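Local structure of fructokinase (Vibrio cholerae serotype O1, 5EYN) at residues V52-A55 and R60-F63; P150-T155 and P183-A188; Q249-K254 and D290-A295. The protein catalyses the transfer of a phosphate group from ATP to fructose, as a sugar kinase of the PfkB (ribokinase-like) family. One frame throughout, in Å; residues are numbered along the deposited sequence.

Interaction 1 of 3, residues V52-A55 and R60-F63; sequences VAIA and RSAF
Ile54 meets Ser61 mainly through one branch: its CG2 methyl lies 3.8 Å from Ser61 CB. The same methyl passes 4.1 Å from the backbone N of Arg60, so one carbon touches both residues at the start of the second segment. It is placed there by the first torsion (chi1 -69°), which sets CG2 anti to the backbone N of Ile54 and CG1 beside that N, anti to the carbonyl carbon. One residue further along the helix, Ala55 CB approaches Ser61 OG at 3.8 Å, a van der Waals distance from a methyl to a hydroxyl. The two segments bury 144 Å² between them, and the closest CA pair, Ala55 and Ser61, is 6.0 Å apart. Here the chain turns from the end of helix 46-56 into strand 61-68 of the large, mainly parallel sheet of the ribokinase-like fold, and the last helical turn packs on the first residues of that strand. Further out, the hydroxyl of Ser61 is hydrogen-bonded to Ala51 O of helix 46-56, one residue before Val52; the rotation that lets OG meet this carbonyl (chi1 67°) also lays it beside Ala55 CB. Strand 21-24 flanks the contact, with Val21 against Ile54 and Leu23 against Ser61, while Asp86 of strand 86-93 shares backbone hydrogen bonds with Ser61 and Phe63.

Interaction 2 of 3, residues P150-T155 and P183-A188; sequences PSRSST and PQELQA
Arg152 and Glu185 form a salt bridge at the protein surface between two successive helical connections of the parallel sheet in this ribokinase-like fold: the beginning of helix 151-165, between strands 138-142 and 168-172, and the turn leading into helix 186-194, between 168-172 and 199-203. Along the first segment, Pro150 follows a cis peptide bond, and its carbonyl O accepts a hydrogen bond from Ser154 N at 2.9 Å. Ser151 O takes two donors of Thr155, the backbone N and the hydroxyl OG1, which arrive from opposite faces of the carbonyl plane; Thr155 OG1 lies 2.8 Å from Ser151 O. Arg152 extends with CG anti to the backbone N and a bend at chi3 that brings the guanidinium to Glu185. Its NE is also hydrogen-bonded to Leu146 O and its NH2 to Ala147 O, so backbone carbonyls help fix its rotation, and Trp180 packs against the side chain. The guanidinium and carboxylate planes stand 77° apart, unlike a flat two-oxygen pairing. Both terminal nitrogens grip one oxygen through bent bonds: Arg152 NH1, 2.9 Å from Glu185 OE2, comes from above the carboxylate plane (148° at the hydrogen), and Arg152 NH2, 3.0 Å from Glu185 OE2, nearly along the C-O axis (144°).

Interaction 3 of 3, residues Q249-K254 and D290-A295; sequences QIVSGK and DAVKWA
Val251 and Val292 pack against each other where strand 247-251, within this chain an outermost strand of the large sheet of the ribokinase-like fold, is covered by helix 285-302. The apolar contact is small, the two segments burying 97 Å² over both sides, and rests mainly on one methyl: Val292 CG1 lies 3.8 Å from Val251 CB and equally far from Val251 CG1. In both valines CG1 is anti to the backbone N (chi1 179° in Val251, 175° in Val292), which turns each CG1 toward the other residue, and the two side chains meet at an oblique angle. The backbones are nearest at Val251 and Lys293, whose CA atoms are 6.8 Å apart; there Val251 CG1 comes to 4.3 Å from Lys293 N, whereas the extended lysine chain leads away from the strand. Val292 also reaches Ala240 and Val242 of the neighbouring antiparallel strand 240-244.

Polar links run to residues outside the two segments. Asn296, an ADP-binding residue one position beyond the helical segment, donates its ND2 to Val251 O, adding a polar tie between helix and strand end. Arg275 of helix 264-278 holds helix 285-302 twice, by a salt bridge to Asp290 OD2 and a cation-pi contact with Trp294.

The nucleotide is met at the far end of the first segment, where Lys254 touches the bound ADP. Apart from that touch, the same lysine turns to Phe321, making a cation-pi contact with its ring and a hydrogen bond from Lys254 NZ to Phe321 O.

Overall arrangement
The three contacts follow one another along the chain without interlocking. Interactions 1 and 3 both reach the nine-stranded sheet, by the inner strand 61-68 and the outermost strand 247-251 respectively; their centres are 21 Å apart and their nearest atoms about 8 Å. Interaction 2 has its centre 25 Å from that of interaction 1 and 31 Å from that of interaction 3, on the opposite side of the chain's centre from the latter. Interactions 1 and 3 are thus helix-on-sheet contacts at different strands of one sheet, with the ADP pocket beside interaction 3 and fructose-binding Asn49 on helix 46-56 of interaction 1, while interaction 2 joins two helical regions on the surface, away from both sites.

Interaction 1 of 3, residues V52-A55 and R60-F63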
loop_
_atom_site.group_PDB
_atom_site.type_symbol
_atom_site.label_atom_id
_atom_site.label_comp_id
_atom_site.label_asym_id
_atom_site.label_seq_id
_atom_site.Cartn_x
_atom_site.Cartn_y
_atom_site.Cartn_z
ATOM N N VAL A 52 1.647 10.879 -19.710
ATOM C CA VAL A 52 1.232 12.216 -19.359
ATOM C C VAL A 52 2.240 13.221 -19.917
ATOM O O VAL A 52 1.842 14.287 -20.376
ATOM C CB VAL A 52 1.062 12.340 -17.844
ATOM C CG1 VAL A 52 0.856 13.781 -17.419
ATOM C CG2 VAL A 52 -0.131 11.504 -17.387
ATOM N N ALA A 53 3.531 12.898 -19.890
ATOM C CA ALA A 53 4.531 13.814 -20.419
ATOM C C ALA A 53 4.251 14.092 -21.880
ATOM O O ALA A 53 4.334 15.235 -22.328
ATOM C CB ALA A 53 5.906 13.252 -20.276
ATOM N N ILE A 54 3.957 13.039 -22.638
ATOM C CA ILE A 54 3.664 13.189 -24.056
ATOM C C ILE A 54 2.409 14.042 -24.265
ATOM O O ILE A 54 2.394 14.959 -25.086
ATOM C CB ILE A 54 3.521 11.811 -24.715
ATOM C CG1 ILE A 54 4.887 11.130 -24.759
ATOM C CG2 ILE A 54 2.956 11.954 -26.103
ATOM C CD1 ILE A 54 4.834 9.648 -25.103
ATOM N N ALA A 55 1.355 13.736 -23.521
ATOM C CA ALA A 55 0.105 14.473 -23.630
ATOM C C ALA A 55 0.278 15.959 -23.294
ATOM O O ALA A 55 -0.276 16.825 -23.968
ATOM C CB ALA A 55 -0.960 13.836 -22.754
ATOM N N ARG A 60 -0.003 12.539 -28.819
ATOM C CA ARG A 60 -1.068 11.559 -28.822
ATOM C C ARG A 60 -0.599 10.326 -28.077
ATOM O O ARG A 60 0.106 9.498 -28.630
ATOM C CB ARG A 60 -1.383 11.194 -30.269
ATOM C CG ARG A 60 -2.611 10.363 -30.467
ATOM C CD ARG A 60 -2.679 9.978 -31.921
ATOM N NE ARG A 60 -3.994 9.532 -32.347
ATOM C CZ ARG A 60 -4.263 9.147 -33.588
ATOM N NH1 ARG A 60 -5.487 8.756 -33.918
ATOM N NH2 ARG A 60 -3.305 9.158 -34.506
ATOM N N SER A 61 -0.987 10.202 -26.822
ATOM C CA SER A 61 -0.577 9.052 -26.033
ATOM C C SER A 61 -1.808 8.278 -25.562
ATOM O O SER A 61 -2.894 8.830 -25.387
ATOM C CB SER A 61 0.316 9.478 -24.864
ATOM O OG SER A 61 -0.410 10.236 -23.940
ATOM N N ALA A 62 -1.620 6.979 -25.384
ATOM C CA ALA A 62 -2.695 6.076 -24.996
ATOM C C ALA A 62 -2.090 5.036 -24.091
ATOM O O ALA A 62 -0.971 4.614 -24.327
ATOM C CB ALA A 62 -3.312 5.421 -26.224
ATOM N N PHE A 63 -2.824 4.624 -23.066
ATOM C CA PHE A 63 -2.307 3.705 -22.063
ATOM C C PHE A 63 -3.141 2.445 -22.063
ATOM O O PHE A 63 -4.364 2.521 -22.107
ATOM C CB PHE A 63 -2.395 4.358 -20.686
ATOM C CG PHE A 63 -1.715 3.590 -19.582
ATOM C CD1 PHE A 63 -0.431 3.920 -19.205
ATOM C CD2 PHE A 63 -2.357 2.564 -18.914
ATOM C CE1 PHE A 63 0.203 3.250 -18.197
ATOM C CE2 PHE A 63 -1.717 1.882 -17.902
ATOM C CZ PHE A 63 -0.438 2.234 -17.543
#

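Interaction 2 of 3, residues P150-T155 and P183-A188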
loop_
_atom_site.group_PDB
_atom_site.type_symbol
_atom_site.label_atom_id
_atom_site.label_comp_id
_atom_site.label_asym_id
_atom_site.label_seq_id
_atom_site.Cartn_x
_atom_site.Cartn_y
_atom_site.Cartn_z
ATOM N N PRO A 150 1.333 -13.021 -15.353
ATOM C CA PRO A 150 1.336 -13.106 -16.814
ATOM C C PRO A 150 1.801 -11.844 -17.533
ATOM O O PRO A 150 1.924 -11.840 -18.758
ATOM C CB PRO A 150 -0.137 -13.370 -17.142
ATOM C CG PRO A 150 -0.881 -12.657 -16.043
ATOM C CD PRO A 150 -0.034 -12.896 -14.815
ATOM N N SER A 151 2.026 -10.751 -16.813
ATOM C CA SER A 151 2.377 -9.516 -17.504
ATOM C C SER A 151 3.616 -9.668 -18.364
ATOM O O SER A 151 3.682 -9.119 -19.457
ATOM C CB SER A 151 2.554 -8.374 -16.512
ATOM O OG SER A 151 2.948 -7.192 -17.191
ATOM N N ARG A 152 4.596 -10.424 -17.902
ATOM C CA ARG A 152 5.841 -10.564 -18.646
ATOM C C ARG A 152 5.574 -11.130 -20.043
ATOM O O ARG A 152 5.910 -10.517 -21.040
ATOM C CB ARG A 152 6.831 -11.444 -17.870
ATOM C CG ARG A 152 8.135 -11.701 -18.635
ATOM C CD ARG A 152 9.026 -12.736 -17.980
ATOM N NE ARG A 152 9.359 -12.436 -16.589
ATOM C CZ ARG A 152 10.067 -13.232 -15.806
ATOM N NH1 ARG A 152 10.495 -14.403 -16.274
ATOM N NH2 ARG A 152 10.349 -12.916 -14.565
ATOM N N SER A 153 4.929 -12.283 -20.106
ATOM C CA SER A 153 4.627 -12.876 -21.399
ATOM C C SER A 153 3.644 -12.028 -22.202
ATOM O O SER A 153 3.765 -11.940 -23.424
ATOM C CB SER A 153 4.141 -14.323 -21.257
ATOM O OG SER A 153 3.002 -14.455 -20.435
ATOM N N SER A 154 2.682 -11.390 -21.544
ATOM C CA SER A 154 1.740 -10.542 -22.275
ATOM C C SER A 154 2.446 -9.350 -22.918
ATOM O O SER A 154 2.138 -8.963 -24.036
ATOM C CB SER A 154 0.624 -10.030 -21.362
ATOM O OG SER A 154 -0.165 -11.097 -20.883
ATOM N N THR A 155 3.407 -8.793 -22.210
ATOM C CA THR A 155 4.103 -7.621 -22.677
ATOM C C THR A 155 5.048 -7.999 -23.805
ATOM O O THR A 155 5.160 -7.301 -24.795
ATOM C CB THR A 155 4.844 -6.945 -21.504
ATOM O OG1 THR A 155 3.888 -6.505 -20.532
ATOM C CG2 THR A 155 5.620 -5.776 -21.997
ATOM N N PRO A 183 14.177 -12.477 -8.677
ATOM C CA PRO A 183 15.119 -11.440 -9.118
ATOM C C PRO A 183 16.267 -11.974 -9.982
ATOM O O PRO A 183 16.847 -11.212 -10.766
ATOM C CB PRO A 183 15.617 -10.826 -7.799
ATOM C CG PRO A 183 15.278 -11.808 -6.758
ATOM C CD PRO A 183 14.071 -12.550 -7.214
ATOM N N GLN A 184 16.571 -13.262 -9.871
ATOM C CA GLN A 184 17.616 -13.854 -10.692
ATOM C C GLN A 184 17.239 -13.886 -12.183
ATOM O O GLN A 184 18.094 -14.118 -13.031
ATOM C CB GLN A 184 17.964 -15.260 -10.181
ATOM C CG GLN A 184 16.954 -16.339 -10.510
ATOM C CD GLN A 184 15.724 -16.371 -9.603
ATOM O OE1 GLN A 184 15.562 -15.565 -8.652
ATOM N NE2 GLN A 184 14.840 -17.323 -9.895
ATOM N N GLU A 185 15.963 -13.648 -12.489
ATOM C CA GLU A 185 15.482 -13.606 -13.869
ATOM C C GLU A 185 15.563 -12.209 -14.475
ATOM O O GLU A 185 15.393 -12.046 -15.678
ATOM C CB GLU A 185 14.047 -14.136 -13.927
ATOM C CG GLU A 185 13.971 -15.610 -13.524
ATOM C CD GLU A 185 12.575 -16.192 -13.465
ATOM O OE1 GLU A 185 12.466 -17.377 -13.047
ATOM O OE2 GLU A 185 11.597 -15.513 -13.839
ATOM N N LEU A 186 15.829 -11.203 -13.658
ATOM C CA LEU A 186 15.782 -9.830 -14.138
ATOM C C LEU A 186 16.750 -9.579 -15.285
ATOM O O LEU A 186 16.363 -9.048 -16.326
ATOM C CB LEU A 186 16.076 -8.874 -12.984
ATOM C CG LEU A 186 15.974 -7.371 -13.275
ATOM C CD1 LEU A 186 15.672 -6.569 -12.004
ATOM C CD2 LEU A 186 17.265 -6.861 -13.884
ATOM N N GLN A 187 18.017 -9.919 -15.110
ATOM C CA GLN A 187 19.004 -9.528 -16.105
ATOM C C GLN A 187 18.669 -10.095 -17.474
ATOM O O GLN A 187 18.617 -9.370 -18.458
ATOM C CB GLN A 187 20.407 -9.955 -15.701
ATOM C CG GLN A 187 21.492 -9.435 -16.646
ATOM C CD GLN A 187 22.869 -9.924 -16.271
ATOM O OE1 GLN A 187 23.030 -11.043 -15.796
ATOM N NE2 GLN A 187 23.874 -9.085 -16.482
ATOM N N ALA A 188 18.425 -11.393 -17.537
ATOM C CA ALA A 188 18.158 -12.037 -18.813
ATOM C C ALA A 188 16.853 -11.559 -19.435
ATOM O O ALA A 188 16.744 -11.406 -20.648
ATOM C CB ALA A 188 18.125 -13.535 -18.640
#

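Interaction 3 of 3, residues Q249-K254 and D290-A295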
loop_
_atom_site.group_PDB
_atom_site.type_symbol
_atom_site.label_atom_id
_atom_site.label_comp_id
_atom_site.label_asym_id
_atom_site.label_seq_id
_atom_site.Cartn_x
_atom_site.Cartn_y
_atom_site.Cartn_z
ATOM N N GLN A 249 27.541 10.857 -29.064
ATOM C CA GLN A 249 27.559 12.275 -28.819
ATOM C C GLN A 249 26.869 12.591 -27.507
ATOM O O GLN A 249 25.790 12.079 -27.236
ATOM C CB GLN A 249 26.805 12.943 -29.947
ATOM C CG GLN A 249 26.840 14.411 -29.928
ATOM C CD GLN A 249 26.237 14.951 -31.190
ATOM O OE1 GLN A 249 26.200 14.259 -32.212
ATOM N NE2 GLN A 249 25.730 16.175 -31.130
ATOM N N ILE A 250 27.497 13.431 -26.694
ATOM C CA ILE A 250 26.868 13.914 -25.478
ATOM C C ILE A 250 26.048 15.145 -25.799
ATOM O O ILE A 250 26.520 16.071 -26.453
ATOM C CB ILE A 250 27.886 14.234 -24.385
ATOM C CG1 ILE A 250 28.584 12.954 -23.925
ATOM C CG2 ILE A 250 27.184 14.894 -23.216
ATOM C CD1 ILE A 250 29.692 13.186 -22.924
ATOM N N VAL A 251 24.806 15.126 -25.342
ATOM C CA VAL A 251 23.883 16.225 -25.517
ATOM C C VAL A 251 23.491 16.686 -24.123
ATOM O O VAL A 251 22.977 15.908 -23.307
ATOM C CB VAL A 251 22.641 15.767 -26.295
ATOM C CG1 VAL A 251 21.654 16.907 -26.452
ATOM C CG2 VAL A 251 23.041 15.208 -27.649
ATOM N N SER A 252 23.776 17.942 -23.824
ATOM C CA SER A 252 23.495 18.461 -22.499
ATOM C C SER A 252 22.825 19.806 -22.594
ATOM O O SER A 252 23.051 20.562 -23.541
ATOM C CB SER A 252 24.780 18.591 -21.691
ATOM O OG SER A 252 25.678 19.480 -22.320
ATOM N N GLY A 253 22.015 20.104 -21.585
ATOM C CA GLY A 253 21.378 21.398 -21.465
ATOM C C GLY A 253 21.734 22.016 -20.131
ATOM O O GLY A 253 22.759 21.691 -19.536
ATOM N N LYS A 254 20.884 22.903 -19.645
ATOM C CA LYS A 254 21.187 23.588 -18.396
ATOM C C LYS A 254 20.885 22.720 -17.181
ATOM O O LYS A 254 19.820 22.098 -17.073
ATOM C CB LYS A 254 20.474 24.942 -18.313
ATOM C CG LYS A 254 18.968 24.886 -18.440
ATOM C CD LYS A 254 18.356 26.281 -18.598
ATOM C CE LYS A 254 18.842 27.005 -19.850
ATOM N NZ LYS A 254 18.253 28.374 -19.962
ATOM N N ASP A 290 17.657 16.674 -31.742
ATOM C CA ASP A 290 16.650 17.629 -31.280
ATOM C C ASP A 290 15.702 16.988 -30.256
ATOM O O ASP A 290 15.326 17.618 -29.262
ATOM C CB ASP A 290 15.857 18.163 -32.480
ATOM C CG ASP A 290 14.681 19.015 -32.066
ATOM O OD1 ASP A 290 14.884 20.219 -31.843
ATOM O OD2 ASP A 290 13.555 18.494 -31.956
ATOM N N ALA A 291 15.313 15.739 -30.487
ATOM C CA ALA A 291 14.426 15.049 -29.549
ATOM C C ALA A 291 15.087 14.891 -28.189
ATOM O O ALA A 291 14.424 15.023 -27.162
ATOM C CB ALA A 291 14.003 13.692 -30.090
ATOM N N VAL A 292 16.396 14.656 -28.186
ATOM C CA VAL A 292 17.153 14.533 -26.940
ATOM C C VAL A 292 17.300 15.895 -26.254
ATOM O O VAL A 292 17.290 15.977 -25.029
ATOM C CB VAL A 292 18.524 13.870 -27.174
ATOM C CG1 VAL A 292 19.374 13.853 -25.914
ATOM C CG2 VAL A 292 18.324 12.445 -27.652
ATOM N N LYS A 293 17.404 16.965 -27.026
ATOM C CA LYS A 293 17.416 18.290 -26.430
ATOM C C LYS A 293 16.104 18.543 -25.686
ATOM O O LYS A 293 16.100 19.044 -24.563
ATOM C CB LYS A 293 17.635 19.340 -27.524
ATOM C CG LYS A 293 17.562 20.781 -27.067
ATOM C CD LYS A 293 17.855 21.754 -28.229
ATOM C CE LYS A 293 17.887 23.208 -27.756
ATOM N NZ LYS A 293 18.230 24.136 -28.865
ATOM N N TRP A 294 14.986 18.199 -26.313
ATOM C CA TRP A 294 13.693 18.282 -25.642
ATOM C C TRP A 294 13.670 17.392 -24.407
ATOM O O TRP A 294 13.190 17.797 -23.348
ATOM C CB TRP A 294 12.565 17.860 -26.584
ATOM C CG TRP A 294 12.104 18.934 -27.539
ATOM C CD1 TRP A 294 12.884 19.700 -28.370
ATOM C CD2 TRP A 294 10.756 19.359 -27.756
ATOM N NE1 TRP A 294 12.097 20.572 -29.086
ATOM C CE2 TRP A 294 10.788 20.383 -28.726
ATOM C CE3 TRP A 294 9.523 18.967 -27.232
ATOM C CZ2 TRP A 294 9.636 21.019 -29.172
ATOM C CZ3 TRP A 294 8.382 19.604 -27.665
ATOM C CH2 TRP A 294 8.445 20.614 -28.631
ATOM N N ALA A 295 14.148 16.156 -24.553
ATOM C CA ALA A 295 14.177 15.206 -23.451
ATOM C C ALA A 295 14.915 15.769 -22.235
ATOM O O ALA A 295 14.442 15.678 -21.098
ATOM C CB ALA A 295 14.834 13.909 -23.911
#